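Local coordinates for protein creatinine amidohydrolase (Nostoc punctiforme PCC 73102, PDB 3NO4) that belongs to the creatininase superfamily of metal-dependent amidohydrolases and probably hydrolyses carbon-nitrogen bonds other than peptide bonds in linear amides, at residues 179-193 with 231-245. Numbering follows the deposited sequence. Where two conformers were deposited one is given.
Sequences YGDQEGSHATPSEVA and GRMGSNPGLATPEHG. With NI (nickel (II) ion), chain D.
The carbonyl oxygen of M233, a selenomethionine, is gripped by three donors: S185 N at 2.8 Å in a nearly straight bond, and, more weakly, H186 N and a water. M233 N returns a bond to H186 O. Because S185 and H186 both face M233 in this single antiparallel bridge, the pair forms a classic beta bulge. The hydroxyl of S235 sits between two carbonyls of the turn, OG lying 2.8 Å from H186 O and 2.6 Å from A187 O, with its one proton left to choose. Farther along, N236 is held twice by Q182. Its backbone N binds Q182 O in the carbonyl plane; its CG stands anti to that N (chi1 -172°), which sets the N236 amide beside that of Q182, the planes 36° apart, and N236 ND2 meets Q182 OE1 (2.8 Å) from a position tilted out of the Q182 carbonyl plane. Y179 lays one ring face over P189 CB, brushes L239 CB with CD1, and meets H244 through its hydroxyl, OH lying 2.8 Å from ND1 at the imidazole edge. A phenylalanine here would keep the ring packing but would probably leave H244 ND1 without its hydroxyl mate. Beyond, A240 CB packs on A193 CB, and V192 CG2 on P237 CB.

The helix that follows, 189-198, brings E191 to the metal: its OE1 binds nickel at 2.1 Å together with H50, D59 and a water, and OE2 accepts from T188 N through its anti lone pair. H186, stacked on H90 and bonded through NE2 to Q49 O, flanks this site. The contact thus ties the loop between helices 169-179 and 189-198 to the loop leading into helix 242-265, whose F248 also touches Y179.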
ATOM      1  N   TYR A 179      -7.669  -2.674  44.294  1.00 37.87           N
ATOM      2  CA  TYR A 179      -6.251  -2.317  44.054  1.00 37.74           C
ATOM      3  C   TYR A 179      -5.891  -0.829  44.197  1.00 39.66           C
ATOM      4  O   TYR A 179      -4.700  -0.482  44.244  1.00 39.46           O
ATOM      5  CB  TYR A 179      -5.847  -2.792  42.673  1.00 36.11           C
ATOM      6  CG  TYR A 179      -6.238  -4.225  42.387  1.00 33.84           C
ATOM      7  CD1 TYR A 179      -5.838  -5.253  43.229  1.00 33.07           C
ATOM      8  CD2 TYR A 179      -7.004  -4.556  41.266  1.00 31.07           C
ATOM      9  CE1 TYR A 179      -6.197  -6.587  42.965  1.00 32.34           C
ATOM     10  CE2 TYR A 179      -7.359  -5.863  41.002  1.00 30.83           C
ATOM     11  CZ  TYR A 179      -6.955  -6.869  41.845  1.00 30.11           C
ATOM     12  OH  TYR A 179      -7.318  -8.137  41.568  1.00 30.14           O
ATOM     13  N   GLY A 180      -6.903   0.043  44.225  1.00 40.81           N
ATOM     14  CA  GLY A 180      -6.712   1.476  44.448  1.00 41.62           C
ATOM     15  C   GLY A 180      -5.851   2.068  43.364  1.00 40.33           C
ATOM     16  O   GLY A 180      -6.022   1.730  42.192  1.00 39.73           O
ATOM     17  N   ASP A 181      -4.860   2.855  43.794  1.00 41.16           N
ATOM     18  CA  ASP A 181      -3.926   3.492  42.865  0.50 40.59           C
ATOM     19  C   ASP A 181      -2.758   2.577  42.434  1.00 39.72           C
ATOM     20  O   ASP A 181      -1.903   3.009  41.681  1.00 40.04           O
ATOM     21  CB  ASP A 181      -3.464   4.848  43.427  0.50 41.64           C
ATOM     22  CG  ASP A 181      -4.594   5.874  43.439  0.50 42.25           C
ATOM     23  OD1 ASP A 181      -5.194   6.124  42.358  0.50 40.12           O
ATOM     24  OD2 ASP A 181      -4.891   6.414  44.526  0.50 42.16           O
ATOM     25  N   GLN A 182      -2.756   1.308  42.872  1.00 39.24           N
ATOM     26  CA  GLN A 182      -1.834   0.277  42.361  1.00 37.47           C
ATOM     27  C   GLN A 182      -2.404  -0.544  41.184  1.00 35.81           C
ATOM     28  O   GLN A 182      -1.771  -1.497  40.747  1.00 34.86           O
ATOM     29  CB  GLN A 182      -1.388  -0.660  43.490  1.00 38.02           C
ATOM     30  CG  GLN A 182      -0.510  -0.004  44.548  1.00 40.13           C
ATOM     31  CD  GLN A 182      -0.021  -1.019  45.561  1.00 40.80           C
ATOM     32  OE1 GLN A 182       0.932  -1.754  45.333  1.00 41.62           O
ATOM     33  NE2 GLN A 182      -0.705  -1.101  46.647  1.00 42.35           N
ATOM     34  N   GLU A 183      -3.566  -0.175  40.647  1.00 34.99           N
ATOM     35  CA  GLU A 183      -4.079  -0.815  39.430  1.00 33.22           C
ATOM     36  C   GLU A 183      -3.184  -0.487  38.244  1.00 31.58           C
ATOM     37  O   GLU A 183      -2.877  -1.374  37.438  1.00 28.53           O
ATOM     38  CB  GLU A 183      -5.543  -0.413  39.156  1.00 33.58           C
ATOM     39  CG  GLU A 183      -6.150  -0.764  37.768  1.00 32.71           C
ATOM     40  CD  GLU A 183      -6.399  -2.251  37.507  1.00 32.46           C
ATOM     41  OE1 GLU A 183      -6.131  -3.116  38.403  1.00 31.87           O
ATOM     42  OE2 GLU A 183      -6.865  -2.542  36.369  1.00 27.71           O
ATOM     43  N   GLY A 184      -2.793   0.785  38.124  1.00 31.54           N
ATOM     44  CA  GLY A 184      -1.966   1.248  36.994  1.00 30.32           C
ATOM     45  C   GLY A 184      -2.621   1.148  35.628  1.00 29.30           C
ATOM     46  O   GLY A 184      -3.857   1.062  35.537  1.00 29.78           O
ATOM     47  N   SER A 185      -1.792   1.176  34.573  1.00 27.79           N
ATOM     48  CA  SER A 185      -2.225   1.285  33.186  1.00 27.90           C
ATOM     49  C   SER A 185      -1.853   0.090  32.308  1.00 26.62           C
ATOM     50  O   SER A 185      -2.435  -0.054  31.267  1.00 25.51           O
ATOM     51  CB  SER A 185      -1.572   2.501  32.479  1.00 27.28           C
ATOM     52  OG  SER A 185      -1.776   3.676  33.165  1.00 33.56           O
ATOM     53  N   HIS A 186      -0.811  -0.661  32.677  1.00 26.73           N
ATOM     54  CA  HIS A 186      -0.359  -1.819  31.924  1.00 25.63           C
ATOM     55  C   HIS A 186       0.231  -2.876  32.874  1.00 25.63           C
ATOM     56  O   HIS A 186       0.914  -2.543  33.837  1.00 26.30           O
ATOM     57  CB  HIS A 186       0.651  -1.399  30.824  1.00 25.69           C
ATOM     58  CG  HIS A 186       1.120  -2.557  30.005  1.00 25.21           C
ATOM     59  ND1 HIS A 186       0.369  -3.100  28.992  1.00 24.86           N
ATOM     60  CD2 HIS A 186       2.209  -3.347  30.132  1.00 25.01           C
ATOM     61  CE1 HIS A 186       1.012  -4.144  28.492  1.00 24.66           C
ATOM     62  NE2 HIS A 186       2.139  -4.308  29.154  1.00 22.57           N
ATOM     63  N   ALA A 187      -0.068  -4.144  32.585  1.00 24.39           N
ATOM     64  CA  ALA A 187       0.219  -5.278  33.457  1.00 24.80           C
ATOM     65  C   ALA A 187      -0.518  -5.022  34.772  1.00 24.63           C
ATOM     66  O   ALA A 187       0.087  -5.014  35.826  1.00 25.20           O
ATOM     67  CB  ALA A 187       1.745  -5.477  33.653  1.00 24.39           C
ATOM     68  N   THR A 188      -1.816  -4.749  34.660  1.00 24.03           N
ATOM     69  CA  THR A 188      -2.628  -4.324  35.784  1.00 24.75           C
ATOM     70  C   THR A 188      -3.009  -5.558  36.622  1.00 24.96           C
ATOM     71  O   THR A 188      -3.158  -6.643  36.069  1.00 24.10           O
ATOM     72  CB  THR A 188      -3.939  -3.605  35.369  1.00 24.26           C
ATOM     73  OG1 THR A 188      -4.828  -4.529  34.726  1.00 25.97           O
ATOM     74  CG2 THR A 188      -3.681  -2.390  34.491  1.00 22.04           C
ATOM     75  N   PRO A 189      -3.152  -5.404  37.945  1.00 26.96           N
ATOM     76  CA  PRO A 189      -3.662  -6.546  38.726  1.00 27.99           C
ATOM     77  C   PRO A 189      -5.019  -7.071  38.258  1.00 27.63           C
ATOM     78  O   PRO A 189      -5.222  -8.286  38.309  1.00 27.19           O
ATOM     79  CB  PRO A 189      -3.683  -6.028  40.173  1.00 29.42           C
ATOM     80  CG  PRO A 189      -3.434  -4.572  40.101  1.00 29.41           C
ATOM     81  CD  PRO A 189      -2.729  -4.308  38.824  1.00 28.01           C
ATOM     82  N   SER A 190      -5.893  -6.207  37.734  1.00 27.65           N
ATOM     83  CA  SER A 190      -7.207  -6.707  37.236  1.00 27.75           C
ATOM     84  C   SER A 190      -7.092  -7.699  36.063  1.00 26.31           C
ATOM     85  O   SER A 190      -7.689  -8.791  36.104  1.00 25.89           O
ATOM     86  CB  SER A 190      -8.207  -5.573  36.932  1.00 27.42           C
ATOM     87  OG  SER A 190      -7.773  -4.745  35.889  1.00 28.92           O
ATOM     88  N   GLU A 191      -6.307  -7.348  35.054  1.00 25.19           N
ATOM     89  CA  GLU A 191      -6.157  -8.205  33.883  1.00 24.53           C
ATOM     90  C   GLU A 191      -5.344  -9.463  34.210  1.00 24.76           C
ATOM     91  O   GLU A 191      -5.678 -10.533  33.729  1.00 23.74           O
ATOM     92  CB  GLU A 191      -5.539  -7.459  32.693  1.00 24.16           C
ATOM     93  CG  GLU A 191      -4.031  -7.103  32.803  1.00 24.39           C
ATOM     94  CD  GLU A 191      -3.539  -6.253  31.649  1.00 23.31           C
ATOM     95  OE1 GLU A 191      -4.031  -6.463  30.511  1.00 23.64           O
ATOM     96  OE2 GLU A 191      -2.682  -5.365  31.847  1.00 24.98           O
ATOM     97  N   VAL A 192      -4.302  -9.313  35.043  1.00 24.98           N
ATOM     98  CA  VAL A 192      -3.532 -10.447  35.511  1.00 24.03           C
ATOM     99  C   VAL A 192      -4.440 -11.368  36.352  1.00 25.49           C
ATOM    100  O   VAL A 192      -4.419 -12.575  36.133  1.00 25.48           O
ATOM    101  CB  VAL A 192      -2.201 -10.026  36.220  1.00 24.78           C
ATOM    102  CG1 VAL A 192      -1.479 -11.274  36.761  1.00 24.08           C
ATOM    103  CG2 VAL A 192      -1.286  -9.255  35.204  1.00 21.45           C
ATOM    104  N   ALA A 193      -5.275 -10.813  37.232  1.00 25.77           N
ATOM    105  CA  ALA A 193      -6.284 -11.614  37.974  1.00 27.59           C
ATOM    106  C   ALA A 193      -7.125 -12.476  37.026  1.00 27.09           C
ATOM    107  O   ALA A 193      -7.225 -13.690  37.233  1.00 26.97           O
ATOM    108  CB  ALA A 193      -7.194 -10.734  38.835  1.00 27.76           C
ATOM    109  N   GLY A 231       8.477  -3.306  32.230  1.00 25.98           N
ATOM    110  CA  GLY A 231       7.337  -3.353  31.319  1.00 24.69           C
ATOM    111  C   GLY A 231       6.010  -2.959  31.916  1.00 23.91           C
ATOM    112  O   GLY A 231       5.063  -2.759  31.183  1.00 23.20           O
ATOM    113  N   ARG A 232       5.939  -2.864  33.242  1.00 25.23           N
ATOM    114  CA  ARG A 232       4.739  -2.403  33.940  1.00 25.65           C
ATOM    115  C   ARG A 232       4.600  -0.891  33.841  1.00 25.84           C
ATOM    116  O   ARG A 232       5.589  -0.180  33.892  1.00 26.91           O
ATOM    117  CB  ARG A 232       4.812  -2.728  35.435  1.00 26.09           C
ATOM    118  CG  ARG A 232       4.809  -4.207  35.808  1.00 27.42           C
ATOM    119  CD  ARG A 232       4.785  -4.327  37.341  1.00 27.26           C
ATOM    120  NE  ARG A 232       6.113  -4.077  37.934  1.00 27.18           N
ATOM    121  CZ  ARG A 232       6.361  -3.765  39.207  1.00 26.52           C
ATOM    122  NH1 ARG A 232       5.385  -3.585  40.092  1.00 28.47           N
ATOM    123  NH2 ARG A 232       7.627  -3.642  39.614  1.00 26.72           N
HETATM  124  N   MSE A 233       3.363  -0.412  33.755  1.00 26.76           N
HETATM  125  CA  MSE A 233       3.037   1.004  33.955  1.00 27.12           C
HETATM  126  C   MSE A 233       2.145   1.145  35.198  1.00 27.94           C
HETATM  127  O   MSE A 233       0.961   0.863  35.155  1.00 27.51           O
HETATM  128  CB  MSE A 233       2.321   1.562  32.734  1.00 26.19           C
HETATM  129  CG  MSE A 233       3.128   1.509  31.412  1.00 25.99           C
HETATM  130 SE   MSE A 233       1.956   1.989  29.923  0.75 24.48          SE
HETATM  131  CE  MSE A 233       1.904   3.908  30.333  1.00 24.33           C
ATOM    132  N   GLY A 234       2.756   1.550  36.304  1.00 29.09           N
ATOM    133  CA  GLY A 234       2.052   2.001  37.495  1.00 30.49           C
ATOM    134  C   GLY A 234       1.413   0.931  38.361  1.00 31.37           C
ATOM    135  O   GLY A 234       0.728   1.263  39.361  1.00 33.21           O
ATOM    136  N   SER A 235       1.680  -0.335  38.038  1.00 29.79           N
ATOM    137  CA  SER A 235       0.828  -1.426  38.440  1.00 30.52           C
ATOM    138  C   SER A 235       1.533  -2.332  39.432  1.00 30.89           C
ATOM    139  O   SER A 235       2.776  -2.470  39.378  1.00 31.70           O
ATOM    140  CB  SER A 235       0.367  -2.217  37.215  1.00 28.80           C
ATOM    141  OG  SER A 235       1.427  -2.851  36.557  1.00 27.45           O
ATOM    142  N   ASN A 236       0.741  -2.905  40.333  1.00 30.61           N
ATOM    143  CA  ASN A 236       1.178  -3.978  41.199  1.00 30.78           C
ATOM    144  C   ASN A 236       0.372  -5.231  40.880  1.00 30.68           C
ATOM    145  O   ASN A 236      -0.566  -5.587  41.621  1.00 31.74           O
ATOM    146  CB  ASN A 236       1.083  -3.602  42.679  1.00 32.38           C
ATOM    147  CG  ASN A 236       1.726  -4.636  43.586  1.00 31.52           C
ATOM    148  OD1 ASN A 236       2.210  -5.667  43.121  1.00 31.05           O
ATOM    149  ND2 ASN A 236       1.713  -4.374  44.887  1.00 29.74           N
ATOM    150  N   PRO A 237       0.771  -5.950  39.811  1.00 29.67           N
ATOM    151  CA  PRO A 237       0.057  -7.201  39.485  1.00 29.47           C
ATOM    152  C   PRO A 237       0.173  -8.317  40.508  1.00 30.17           C
ATOM    153  O   PRO A 237      -0.610  -9.253  40.453  1.00 30.53           O
ATOM    154  CB  PRO A 237       0.651  -7.614  38.120  1.00 27.68           C
ATOM    155  CG  PRO A 237       2.005  -7.009  38.123  1.00 28.63           C
ATOM    156  CD  PRO A 237       1.859  -5.693  38.846  1.00 28.70           C
ATOM    157  N   GLY A 238       1.106  -8.206  41.454  1.00 31.19           N
ATOM    158  CA  GLY A 238       1.178  -9.109  42.580  1.00 31.84           C
ATOM    159  C   GLY A 238      -0.040  -9.090  43.505  1.00 32.95           C
ATOM    160  O   GLY A 238      -0.193 -10.014  44.304  1.00 31.73           O
ATOM    161  N   LEU A 239      -0.892  -8.049  43.430  1.00 32.42           N
ATOM    162  CA  LEU A 239      -2.159  -8.067  44.184  1.00 33.53           C
ATOM    163  C   LEU A 239      -3.209  -9.005  43.557  1.00 32.86           C
ATOM    164  O   LEU A 239      -4.199  -9.316  44.230  1.00 33.06           O
ATOM    165  CB  LEU A 239      -2.713  -6.652  44.375  1.00 33.49           C
ATOM    166  CG  LEU A 239      -1.791  -5.666  45.110  1.00 34.22           C
ATOM    167  CD1 LEU A 239      -2.387  -4.243  44.981  1.00 36.17           C
ATOM    168  CD2 LEU A 239      -1.542  -6.048  46.587  1.00 33.42           C
ATOM    169  N   ALA A 240      -3.007  -9.460  42.305  1.00 31.16           N
ATOM    170  CA  ALA A 240      -3.992 -10.312  41.634  1.00 30.87           C
ATOM    171  C   ALA A 240      -4.185 -11.661  42.342  1.00 31.47           C
ATOM    172  O   ALA A 240      -3.245 -12.223  42.900  1.00 31.22           O
ATOM    173  CB  ALA A 240      -3.628 -10.544  40.174  1.00 28.84           C
ATOM    174  N   THR A 241      -5.429 -12.138  42.353  1.00 32.18           N
ATOM    175  CA  THR A 241      -5.741 -13.533  42.708  1.00 32.43           C
ATOM    176  C   THR A 241      -6.701 -14.128  41.647  1.00 31.20           C
ATOM    177  O   THR A 241      -7.466 -13.383  41.020  1.00 30.95           O
ATOM    178  CB  THR A 241      -6.345 -13.678  44.120  1.00 33.31           C
ATOM    179  OG1 THR A 241      -7.717 -13.247  44.100  1.00 31.98           O
ATOM    180  CG2 THR A 241      -5.538 -12.895  45.149  1.00 34.20           C
ATOM    181  N   PRO A 242      -6.702 -15.469  41.480  1.00 31.84           N
ATOM    182  CA  PRO A 242      -7.722 -16.057  40.559  1.00 31.58           C
ATOM    183  C   PRO A 242      -9.182 -15.836  41.031  1.00 32.18           C
ATOM    184  O   PRO A 242     -10.079 -15.781  40.198  1.00 30.81           O
ATOM    185  CB  PRO A 242      -7.349 -17.548  40.517  1.00 31.89           C
ATOM    186  CG  PRO A 242      -6.594 -17.797  41.842  1.00 32.84           C
ATOM    187  CD  PRO A 242      -5.844 -16.510  42.097  1.00 32.37           C
ATOM    188  N   GLU A 243      -9.388 -15.646  42.331  1.00 33.92           N
ATOM    189  CA  GLU A 243     -10.722 -15.364  42.910  1.00 35.39           C
ATOM    190  C   GLU A 243     -11.208 -13.995  42.427  1.00 35.03           C
ATOM    191  O   GLU A 243     -12.310 -13.900  41.916  1.00 35.06           O
ATOM    192  CB  GLU A 243     -10.710 -15.402  44.438  1.00 37.81           C
ATOM    193  CG  GLU A 243     -10.523 -16.817  45.056  1.00 41.36           C
ATOM    194  CD  GLU A 243      -9.130 -17.437  44.823  1.00 44.54           C
ATOM    195  OE1 GLU A 243      -8.123 -16.692  44.743  1.00 42.67           O
ATOM    196  OE2 GLU A 243      -9.051 -18.678  44.679  1.00 47.78           O
ATOM    197  N   HIS A 244     -10.360 -12.964  42.525  1.00 34.10           N
ATOM    198  CA  HIS A 244     -10.644 -11.644  41.899  1.00 33.07           C
ATOM    199  C   HIS A 244     -10.889 -11.782  40.399  1.00 31.51           C
ATOM    200  O   HIS A 244     -11.770 -11.135  39.861  1.00 31.16           O
ATOM    201  CB  HIS A 244      -9.496 -10.635  42.086  1.00 31.89           C
ATOM    202  CG  HIS A 244      -9.203 -10.297  43.502  1.00 35.32           C
ATOM    203  ND1 HIS A 244      -8.056  -9.624  43.875  1.00 36.61           N
ATOM    204  CD2 HIS A 244      -9.886 -10.562  44.644  1.00 35.61           C
ATOM    205  CE1 HIS A 244      -8.064  -9.466  45.191  1.00 37.47           C
ATOM    206  NE2 HIS A 244      -9.158 -10.027  45.679  1.00 37.31           N
ATOM    207  N   GLY A 245     -10.095 -12.624  39.745  1.00 30.34           N
ATOM    208  CA  GLY A 245     -10.252 -12.928  38.321  1.00 29.58           C
ATOM    209  C   GLY A 245     -11.634 -13.363  37.879  1.00 29.84           C
ATOM    210  O   GLY A 245     -12.148 -12.850  36.882  1.00 30.04           O
TER
HETATM  211 NI    NI D 300      -2.978  -5.819  28.837  1.00 29.13          NI
HETATM  212  O   HOH W   1      -0.633   3.675  39.426  1.00 39.12           O
HETATM  213  O   HOH W   2       0.179   4.074  34.959  1.00 35.87           O
HETATM  214  O   HOH W   3      -2.578  -3.832  29.231  1.00 41.52           O